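Local coordinates for protein ethylbenzene dehydrogenase alpha-subunit (Aromatoleum aromaticum, PDB 2IVF) that is the alpha subunit of a molybdenum enzyme of the molybdopterin oxidoreductase family and binds two guanine-nucleotide pterin cofactors, a molybdenum atom and an iron/sulfur cluster, at residues Phe204-Thr207 against Tyr208-Gly212; Ser173-Asp176 against Ser177-Gln181; Val874-Ser878 against Lys879-Glu883; His863-Arg866 against Leu867-Gly870. One frame throughout, in Å; residues are numbered along the deposited sequence.

Contact 1: Phe204-Thr207 against Tyr208-Gly212; sequences FRMT and YLMDG
T207 O takes the N-H of G212 at 2.8 Å, a bond that reaches past the last helical turn and closes the end of helix 197-210. The turns before it are regular: F204 O accepts from Y208 N and R205 O from L209 N, each at 2.8 Å. At M210 the pattern loosens. Its N-H gives its main bond to M206 O (3.0 Å, N-H...O angle 143°) and a weak, strongly bent one to T207 O. With D211 N bonded to Y208 O at 3.2 Å, the 6-to-1 bond from G212 N to T207 O makes a Schellman motif, in which D211, at positive phi (53°), is the C-prime residue that turns the chain out of the helix. R718 NH1 bonds both L209 O and Y208 O, the latter in addition to D211 N; D211 O is taken up by S183 and R593, whereas buried G212 O has no partner in the model. Several side-chain polar groups are paired as well: T207 OG1 with G203 O one turn back, D211 OD2 with H713, and the guanidinium of R205 with backbone oxygens of F727, K726 and M494. On the apolar side M206 and M210 run alongside each other, both bent at the last torsion, and M210 CE rests against M206 CG at 3.7 Å. F204 CE1 approaches Y208 CB more loosely, at 4.4 Å. Strand 186-188 and helix 687-704 pack against the two methionines.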
loop_
_atom_site.group_PDB
_atom_site.type_symbol
_atom_site.label_atom_id
_atom_site.label_comp_id
_atom_site.label_asym_id
_atom_site.label_seq_id
_atom_site.Cartn_x
_atom_site.Cartn_y
_atom_site.Cartn_z
ATOM N N PHE A 204 -18.903 14.918 -13.199
ATOM C CA PHE A 204 -20.260 15.087 -12.681
ATOM C C PHE A 204 -20.980 16.275 -13.315
ATOM O O PHE A 204 -22.157 16.189 -13.707
ATOM C CB PHE A 204 -20.197 15.231 -11.169
ATOM C CG PHE A 204 -21.503 15.594 -10.537
ATOM C CD1 PHE A 204 -22.655 14.855 -10.792
ATOM C CD2 PHE A 204 -21.578 16.668 -9.668
ATOM C CE1 PHE A 204 -23.863 15.186 -10.208
ATOM C CE2 PHE A 204 -22.810 17.017 -9.078
ATOM C CZ PHE A 204 -23.950 16.278 -9.371
ATOM N N ARG A 205 -20.254 17.384 -13.444
ATOM C CA ARG A 205 -20.802 18.589 -14.019
ATOM C C ARG A 205 -21.209 18.305 -15.470
ATOM O O ARG A 205 -22.265 18.721 -15.951
ATOM C CB ARG A 205 -19.752 19.693 -13.927
ATOM C CG ARG A 205 -20.217 21.062 -14.368
ATOM C CD ARG A 205 -19.115 22.091 -14.080
ATOM N NE ARG A 205 -19.602 23.396 -14.453
ATOM C CZ ARG A 205 -20.412 24.138 -13.708
ATOM N NH1 ARG A 205 -20.817 23.716 -12.534
ATOM N NH2 ARG A 205 -20.821 25.289 -14.157
ATOM N N MET A 206 -20.328 17.626 -16.194
ATOM C CA MET A 206 -20.617 17.236 -17.574
ATOM C C MET A 206 -21.883 16.398 -17.681
ATOM O O MET A 206 -22.768 16.692 -18.467
ATOM C CB MET A 206 -19.417 16.469 -18.125
ATOM C CG MET A 206 -19.556 15.970 -19.556
ATOM S SD MET A 206 -18.448 14.566 -19.809
ATOM C CE MET A 206 -18.396 13.816 -18.195
ATOM N N THR A 207 -21.970 15.358 -16.865
ATOM C CA THR A 207 -23.096 14.451 -16.928
ATOM C C THR A 207 -24.364 15.180 -16.544
ATOM O O THR A 207 -25.375 15.122 -17.233
ATOM C CB THR A 207 -22.844 13.212 -16.042
ATOM O OG1 THR A 207 -21.543 12.674 -16.363
ATOM C CG2 THR A 207 -23.965 12.165 -16.279
ATOM N N TYR A 208 -24.286 15.954 -15.474
ATOM C CA TYR A 208 -25.418 16.799 -15.069
ATOM C C TYR A 208 -25.872 17.792 -16.156
ATOM O O TYR A 208 -27.084 17.967 -16.451
ATOM C CB TYR A 208 -25.001 17.527 -13.802
ATOM C CG TYR A 208 -25.967 18.532 -13.304
ATOM C CD1 TYR A 208 -27.327 18.237 -13.184
ATOM C CD2 TYR A 208 -25.526 19.795 -12.902
ATOM C CE1 TYR A 208 -28.206 19.178 -12.688
ATOM C CE2 TYR A 208 -26.401 20.736 -12.422
ATOM C CZ TYR A 208 -27.738 20.423 -12.310
ATOM O OH TYR A 208 -28.609 21.369 -11.827
ATOM N N LEU A 209 -24.918 18.472 -16.776
ATOM C CA LEU A 209 -25.304 19.375 -17.844
ATOM C C LEU A 209 -25.985 18.623 -18.997
ATOM O O LEU A 209 -26.887 19.157 -19.633
ATOM C CB LEU A 209 -24.105 20.158 -18.339
ATOM C CG LEU A 209 -23.608 21.268 -17.407
ATOM C CD1 LEU A 209 -22.383 21.943 -18.013
ATOM C CD2 LEU A 209 -24.692 22.290 -17.210
ATOM N N MET A 210 -25.552 17.389 -19.255
ATOM C CA MET A 210 -26.078 16.604 -20.387
ATOM C C MET A 210 -27.279 15.756 -19.996
ATOM O O MET A 210 -27.951 15.140 -20.869
ATOM C CB MET A 210 -24.983 15.700 -20.949
ATOM C CG MET A 210 -23.864 16.468 -21.565
ATOM S SD MET A 210 -22.791 15.422 -22.577
ATOM C CE MET A 210 -22.168 14.269 -21.463
ATOM N N ASP A 211 -27.569 15.763 -18.694
ATOM C CA ASP A 211 -28.531 14.853 -18.063
ATOM C C ASP A 211 -28.219 13.392 -18.401
ATOM O O ASP A 211 -29.106 12.609 -18.742
ATOM C CB ASP A 211 -29.970 15.223 -18.446
ATOM C CG ASP A 211 -30.992 14.427 -17.655
ATOM O OD1 ASP A 211 -30.728 14.182 -16.468
ATOM O OD2 ASP A 211 -32.004 13.994 -18.238
ATOM N N GLY A 212 -26.934 13.059 -18.359
ATOM C CA GLY A 212 -26.493 11.674 -18.535
ATOM C C GLY A 212 -26.728 10.897 -17.264
ATOM O O GLY A 212 -27.249 11.438 -16.287
#

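Contact 2: Ser173-Asp176 against Ser177-Gln181; sequences SIID and SFEAQ
I174 holds CG2 anti to its backbone N while F178 turns its ring back beside its own N (chi1 -74°), and the two side chains, one helical turn apart, run together in the same direction. The methyl lies over a face of the F178 ring, 3.8 Å from CG2 to the ring centroid and 15° off the normal, a CH-pi contact shifted slightly toward the rim at CZ. A turn-to-turn pair of the same spacing follows at I175 and E179, where CG2 and CG meet at 4.1 Å before the glutamate chain bends away to bond Y720 through OE2. Beneath them the alpha-helical bonds are regular, F178 N to I174 O and E179 N to I175 O both 2.9 Å. Near the C-terminal end, Q181 NE2 reaches back to S177 OG at 3.2 Å, almost straight and in its amide plane, and also bonds T599 O. D176 forms a salt bridge with R705 through OD1. This last part of helix 163-181 is wedged by its apolar side among several elements: I174 meets I694 and V698 of helix 687-704 and V602 of strand 602-606, and both I174 and F178 touch M210 of helix 197-210.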
loop_
_atom_site.group_PDB
_atom_site.type_symbol
_atom_site.label_atom_id
_atom_site.label_comp_id
_atom_site.label_asym_id
_atom_site.label_seq_id
_atom_site.Cartn_x
_atom_site.Cartn_y
_atom_site.Cartn_z
ATOM N N SER A 173 -20.215 10.694 -31.095
ATOM C CA SER A 173 -20.924 9.536 -30.524
ATOM C C SER A 173 -21.995 9.995 -29.494
ATOM O O SER A 173 -23.100 9.429 -29.412
ATOM C CB SER A 173 -19.954 8.551 -29.902
ATOM O OG SER A 173 -19.517 9.046 -28.644
ATOM N N ILE A 174 -21.670 11.043 -28.728
ATOM C CA ILE A 174 -22.639 11.661 -27.801
ATOM C C ILE A 174 -23.871 12.195 -28.547
ATOM O O ILE A 174 -25.025 11.927 -28.196
ATOM C CB ILE A 174 -21.960 12.779 -26.952
ATOM C CG1 ILE A 174 -20.925 12.177 -26.001
ATOM C CG2 ILE A 174 -22.985 13.571 -26.173
ATOM C CD1 ILE A 174 -20.064 13.244 -25.267
ATOM N N ILE A 175 -23.604 12.967 -29.588
ATOM C CA ILE A 175 -24.631 13.480 -30.458
ATOM C C ILE A 175 -25.455 12.357 -31.063
ATOM O O ILE A 175 -26.676 12.394 -31.003
ATOM C CB ILE A 175 -24.020 14.323 -31.569
ATOM C CG1 ILE A 175 -23.387 15.582 -30.963
ATOM C CG2 ILE A 175 -25.067 14.741 -32.565
ATOM C CD1 ILE A 175 -22.580 16.402 -31.919
ATOM N N ASP A 176 -24.796 11.354 -31.627
ATOM C CA ASP A 176 -25.527 10.235 -32.270
ATOM C C ASP A 176 -26.548 9.612 -31.285
ATOM O O ASP A 176 -27.705 9.382 -31.592
ATOM C CB ASP A 176 -24.528 9.147 -32.683
ATOM C CG ASP A 176 -23.698 9.519 -33.907
ATOM O OD1 ASP A 176 -24.039 10.447 -34.634
ATOM O OD2 ASP A 176 -22.667 8.857 -34.117
ATOM N N SER A 177 -26.098 9.370 -30.063
ATOM C CA SER A 177 -26.955 8.681 -29.083
ATOM C C SER A 177 -28.071 9.586 -28.556
ATOM O O SER A 177 -29.223 9.162 -28.389
ATOM C CB SER A 177 -26.107 8.135 -27.964
ATOM O OG SER A 177 -26.937 7.568 -26.964
ATOM N N PHE A 178 -27.745 10.858 -28.337
ATOM C CA PHE A 178 -28.756 11.838 -27.931
ATOM C C PHE A 178 -29.833 12.005 -28.994
ATOM O O PHE A 178 -30.997 12.075 -28.665
ATOM C CB PHE A 178 -28.118 13.185 -27.618
ATOM C CG PHE A 178 -27.366 13.212 -26.304
ATOM C CD1 PHE A 178 -26.979 12.026 -25.655
ATOM C CD2 PHE A 178 -27.020 14.417 -25.740
ATOM C CE1 PHE A 178 -26.271 12.045 -24.459
ATOM C CE2 PHE A 178 -26.333 14.469 -24.547
ATOM C CZ PHE A 178 -25.935 13.271 -23.898
ATOM N N GLU A 179 -29.438 12.063 -30.259
ATOM C CA GLU A 179 -30.414 12.140 -31.347
ATOM C C GLU A 179 -31.274 10.884 -31.426
ATOM O O GLU A 179 -32.473 10.969 -31.640
ATOM C CB GLU A 179 -29.698 12.371 -32.675
ATOM C CG GLU A 179 -29.071 13.738 -32.778
ATOM C CD GLU A 179 -30.106 14.828 -32.887
ATOM O OE1 GLU A 179 -30.986 14.690 -33.756
ATOM O OE2 GLU A 179 -30.026 15.811 -32.107
ATOM N N ALA A 180 -30.662 9.722 -31.278
ATOM C CA ALA A 180 -31.401 8.463 -31.343
ATOM C C ALA A 180 -32.392 8.241 -30.176
ATOM O O ALA A 180 -33.476 7.730 -30.385
ATOM C CB ALA A 180 -30.424 7.281 -31.430
ATOM N N GLN A 181 -32.051 8.670 -28.974
ATOM C CA GLN A 181 -32.798 8.243 -27.786
ATOM C C GLN A 181 -32.737 9.155 -26.555
ATOM O O GLN A 181 -33.099 8.726 -25.452
ATOM C CB GLN A 181 -32.285 6.872 -27.353
ATOM C CG GLN A 181 -30.849 6.863 -26.839
ATOM C CD GLN A 181 -30.437 5.519 -26.327
ATOM O OE1 GLN A 181 -31.283 4.653 -26.092
ATOM N NE2 GLN A 181 -29.122 5.321 -26.131
#

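Contact 3: Val874-Ser878 against Lys879-Glu883; sequences VHMNS and KDAAE
N877 and D880 face each other across the start of helix 878-883. The asparagine has CG anti to its backbone N (chi1 180°), which swings OD1 over the first turn of the helix. There OD1 accepts from D880 N at 3.3 Å, in the carbonyl plane and on a lone pair, and more weakly from K879 N at 2.9 Å, where the N-H...O angle is only 129°. The other end of the amide, ND2, is turned to V911 O, so both polar ends of the group are held and its rotation is fixed. D880 answers from the helix: its carboxylate folds back toward N877, OD2 lying 3.5 Å from N877 CB, and a water that accepts from N877 N donates to OD2 at 2.7 Å. OD1 of the aspartate forms a salt bridge with K914. On the apolar side M876 bends at its last torsion to lay CE against A881, 3.8 Å from its CA and 4.2 Å from its CB. K879 curls at its end to a salt bridge with E883, NZ to OE2 2.6 Å, meeting the carboxylate from above its plane. The axes of the short segments 874-877 and 879-883 stand at 90°. A881 N to N877 O is the first backbone bond of the helix, and OD1 of N877 makes an asparagine N-cap at a strand-to-helix junction in the molybdopterin dinucleotide binding domain.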
loop_
_atom_site.group_PDB
_atom_site.type_symbol
_atom_site.label_atom_id
_atom_site.label_comp_id
_atom_site.label_asym_id
_atom_site.label_seq_id
_atom_site.Cartn_x
_atom_site.Cartn_y
_atom_site.Cartn_z
ATOM N N VAL A 874 -2.782 -15.379 -4.603
ATOM C CA VAL A 874 -3.796 -15.803 -3.665
ATOM C C VAL A 874 -3.118 -16.345 -2.400
ATOM O O VAL A 874 -2.201 -17.150 -2.490
ATOM C CB VAL A 874 -4.749 -16.868 -4.224
ATOM C CG1 VAL A 874 -3.978 -18.121 -4.643
ATOM C CG2 VAL A 874 -5.792 -17.193 -3.179
ATOM N N HIS A 875 -3.520 -15.846 -1.220
ATOM C CA HIS A 875 -2.971 -16.372 0.026
ATOM C C HIS A 875 -3.831 -17.543 0.477
ATOM O O HIS A 875 -5.057 -17.419 0.588
ATOM C CB HIS A 875 -2.969 -15.364 1.167
ATOM C CG HIS A 875 -2.179 -14.112 0.897
ATOM N ND1 HIS A 875 -1.550 -13.412 1.907
ATOM C CD2 HIS A 875 -1.946 -13.422 -0.244
ATOM C CE1 HIS A 875 -0.942 -12.352 1.390
ATOM N NE2 HIS A 875 -1.168 -12.335 0.089
ATOM N N MET A 876 -3.179 -18.669 0.716
ATOM C CA MET A 876 -3.857 -19.865 1.174
ATOM C C MET A 876 -3.238 -20.336 2.456
ATOM O O MET A 876 -2.028 -20.214 2.654
ATOM C CB MET A 876 -3.695 -21.001 0.168
ATOM C CG MET A 876 -4.321 -20.790 -1.169
ATOM S SD MET A 876 -4.094 -22.262 -2.180
ATOM C CE MET A 876 -5.122 -23.435 -1.247
ATOM N N ASN A 877 -4.044 -20.914 3.328
ATOM C CA ASN A 877 -3.490 -21.634 4.471
ATOM C C ASN A 877 -2.558 -22.742 4.019
ATOM O O ASN A 877 -2.860 -23.509 3.096
ATOM C CB ASN A 877 -4.622 -22.252 5.296
ATOM C CG ASN A 877 -4.101 -23.020 6.493
ATOM O OD1 ASN A 877 -3.777 -24.225 6.393
ATOM N ND2 ASN A 877 -3.928 -22.315 7.596
ATOM N N SER A 878 -1.410 -22.857 4.691
ATOM C CA SER A 878 -0.372 -23.799 4.261
ATOM C C SER A 878 -0.863 -25.232 4.162
ATOM O O SER A 878 -0.515 -25.940 3.233
ATOM C CB SER A 878 0.810 -23.784 5.264
ATOM O OG SER A 878 1.251 -22.475 5.475
ATOM N N LYS A 879 -1.632 -25.675 5.145
ATOM C CA LYS A 879 -2.113 -27.031 5.129
ATOM C C LYS A 879 -3.139 -27.237 4.044
ATOM O O LYS A 879 -3.112 -28.259 3.388
ATOM C CB LYS A 879 -2.687 -27.453 6.471
ATOM C CG LYS A 879 -3.014 -28.933 6.532
ATOM C CD LYS A 879 -3.540 -29.290 7.918
ATOM C CE LYS A 879 -3.515 -30.776 8.174
ATOM N NZ LYS A 879 -4.737 -31.408 7.625
ATOM N N ASP A 880 -4.050 -26.287 3.864
ATOM C CA ASP A 880 -4.968 -26.345 2.731
ATOM C C ASP A 880 -4.229 -26.521 1.431
ATOM O O ASP A 880 -4.632 -27.321 0.592
ATOM C CB ASP A 880 -5.778 -25.068 2.617
ATOM C CG ASP A 880 -6.831 -24.941 3.692
ATOM O OD1 ASP A 880 -7.171 -25.938 4.351
ATOM O OD2 ASP A 880 -7.362 -23.836 3.827
ATOM N N ALA A 881 -3.149 -25.790 1.250
ATOM C CA ALA A 881 -2.399 -25.860 -0.028
ATOM C C ALA A 881 -1.764 -27.213 -0.136
ATOM O O ALA A 881 -1.843 -27.867 -1.191
ATOM C CB ALA A 881 -1.356 -24.765 -0.105
ATOM N N ALA A 882 -1.128 -27.643 0.954
ATOM C CA ALA A 882 -0.468 -28.939 0.991
ATOM C C ALA A 882 -1.451 -30.049 0.642
ATOM O O ALA A 882 -1.106 -30.953 -0.077
ATOM C CB ALA A 882 0.176 -29.191 2.384
ATOM N N GLU A 883 -2.678 -29.985 1.166
ATOM C CA GLU A 883 -3.665 -31.013 0.882
ATOM C C GLU A 883 -4.101 -31.057 -0.577
ATOM O O GLU A 883 -4.523 -32.096 -1.041
ATOM C CB GLU A 883 -4.875 -30.864 1.774
ATOM C CG GLU A 883 -4.504 -31.136 3.243
ATOM C CD GLU A 883 -5.680 -30.957 4.195
ATOM O OE1 GLU A 883 -6.534 -30.080 3.927
ATOM O OE2 GLU A 883 -5.725 -31.705 5.204
HETATM O O HOH W 1 -6.547 -21.663 2.467
#

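Contact 4: His863-Arg866 against Leu867-Gly870; sequences HLSR and LHRG
The chain leaves helix 862-865 through a type I beta turn from S865 to H868, whose closing bond, H868 N to S865 O, is weak at 3.4 Å. A firmer bond precedes it, L867 N to L864 O at 3.1 Å, although the donor sits well above the carbonyl plane, 60° out of it. L864 and L867 both carry CG anti to the carbonyl carbon and run side by side, their methyls CD2 and CD1 touching at 3.9 Å. L867 CB also rests on L864 O. H868 takes chi1 58°, with CG between its backbone N and carbonyl carbon, and this folds the imidazole back over the turn. S865 O then lies 3.5 Å above the ring plane, over its centre, while NE2 comes to 3.4 Å from S865 CA. The ring thus covers the very carbonyl that H868 N weakly bonds. A water in the ring plane joins the two side chains, 3.0 Å from H868 NE2 and donating a weak bond to S865 OG, whose stronger partner is N861 O. In the fold this is the link from helix 862-865 to strand 873-877 in the dinucleotide binding domain, with the L864 side chain about 9 Å from the iron/sulfur cluster. G870 ends the segment at positive phi (81°), its CA 3.6 Å from S865 O. The beta subunit covers much of this turn: R866 NE bonds F95 O of that subunit, L867 O accepts from its N129, and R869 makes a cation-pi contact with its W130.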
loop_
_atom_site.group_PDB
_atom_site.type_symbol
_atom_site.label_atom_id
_atom_site.label_comp_id
_atom_site.label_asym_id
_atom_site.label_seq_id
_atom_site.Cartn_x
_atom_site.Cartn_y
_atom_site.Cartn_z
ATOM N N HIS A 863 8.637 0.181 -10.374
ATOM C CA HIS A 863 9.350 0.448 -9.114
ATOM C C HIS A 863 8.626 -0.125 -7.899
ATOM O O HIS A 863 9.242 -0.823 -7.048
ATOM C CB HIS A 863 9.549 1.953 -8.981
ATOM C CG HIS A 863 10.360 2.362 -7.797
ATOM N ND1 HIS A 863 11.718 2.557 -7.866
ATOM C CD2 HIS A 863 10.007 2.635 -6.519
ATOM C CE1 HIS A 863 12.172 2.937 -6.683
ATOM N NE2 HIS A 863 11.153 2.996 -5.849
ATOM N N LEU A 864 7.320 0.159 -7.810
ATOM C CA LEU A 864 6.537 -0.214 -6.644
ATOM C C LEU A 864 6.227 -1.678 -6.685
ATOM O O LEU A 864 6.051 -2.317 -5.636
ATOM C CB LEU A 864 5.257 0.651 -6.544
ATOM C CG LEU A 864 5.537 2.079 -6.033
ATOM C CD1 LEU A 864 4.375 3.082 -6.227
ATOM C CD2 LEU A 864 5.938 1.954 -4.510
ATOM N N SER A 865 6.169 -2.232 -7.895
ATOM C CA SER A 865 5.862 -3.647 -8.060
ATOM C C SER A 865 6.998 -4.531 -7.630
ATOM O O SER A 865 6.769 -5.675 -7.338
ATOM C CB SER A 865 5.451 -3.949 -9.495
ATOM O OG SER A 865 4.168 -3.402 -9.736
ATOM N N ARG A 866 8.203 -3.983 -7.569
ATOM C CA ARG A 866 9.363 -4.675 -6.985
ATOM C C ARG A 866 9.381 -4.783 -5.423
ATOM O O ARG A 866 10.267 -5.435 -4.869
ATOM C CB ARG A 866 10.635 -4.044 -7.475
ATOM C CG ARG A 866 10.810 -4.162 -8.959
ATOM C CD ARG A 866 12.085 -3.455 -9.330
ATOM N NE ARG A 866 12.102 -3.289 -10.770
ATOM C CZ ARG A 866 12.051 -2.140 -11.440
ATOM N NH1 ARG A 866 12.124 -0.967 -10.839
ATOM N NH2 ARG A 866 12.073 -2.177 -12.750
ATOM N N LEU A 867 8.379 -4.201 -4.749
ATOM C CA LEU A 867 8.189 -4.366 -3.286
ATOM C C LEU A 867 7.438 -5.675 -2.996
ATOM O O LEU A 867 7.234 -6.019 -1.854
ATOM C CB LEU A 867 7.386 -3.176 -2.741
ATOM C CG LEU A 867 8.239 -1.886 -2.812
ATOM C CD1 LEU A 867 7.508 -0.691 -2.190
ATOM C CD2 LEU A 867 9.603 -1.999 -2.149
ATOM N N HIS A 868 7.024 -6.382 -4.042
ATOM C CA HIS A 868 6.227 -7.586 -3.870
ATOM C C HIS A 868 6.509 -8.572 -4.996
ATOM O O HIS A 868 7.492 -8.418 -5.703
ATOM C CB HIS A 868 4.752 -7.263 -3.698
ATOM C CG HIS A 868 4.142 -6.480 -4.827
ATOM N ND1 HIS A 868 3.503 -7.073 -5.901
ATOM C CD2 HIS A 868 4.057 -5.153 -5.027
ATOM C CE1 HIS A 868 3.062 -6.135 -6.716
ATOM N NE2 HIS A 868 3.365 -4.957 -6.199
ATOM N N ARG A 869 5.681 -9.598 -5.160
ATOM C CA ARG A 869 5.951 -10.611 -6.204
ATOM C C ARG A 869 5.641 -10.110 -7.626
ATOM O O ARG A 869 5.938 -10.793 -8.591
ATOM C CB ARG A 869 5.193 -11.895 -5.930
ATOM C CG ARG A 869 5.450 -12.577 -4.580
ATOM C CD ARG A 869 5.022 -14.026 -4.650
ATOM N NE ARG A 869 5.247 -14.703 -3.387
ATOM C CZ ARG A 869 4.813 -15.914 -3.097
ATOM N NH1 ARG A 869 4.169 -16.649 -4.012
ATOM N NH2 ARG A 869 5.050 -16.413 -1.885
ATOM N N GLY A 870 5.032 -8.927 -7.726
ATOM C CA GLY A 870 4.878 -8.203 -9.012
ATOM C C GLY A 870 3.730 -8.718 -9.839
ATOM O O GLY A 870 3.636 -8.438 -11.027
HETATM O O HOH W 2 2.603 -2.161 -6.979
#

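Contacts 1 and 2 lie in the molybdopterin oxidoreductase part of the chain and touch each other: M210 of contact 1 packs on I174 and F178 of contact 2, joining helices 197-210 and 163-181. Contact 1 is the more buried, while contact 2 has a buried apolar side and an exposed one. Contacts 3 and 4 lie in the dinucleotide binding domain and follow each other in sequence, their centres about 23 Å apart; contact 3 is partly buried, contact 4 buried with the beta subunit against it. Contact 3 starts a helix with a side-chain cap, whereas contacts 1 and 4 leave one through backbone turns, and contact 2 stays mostly within regular helix.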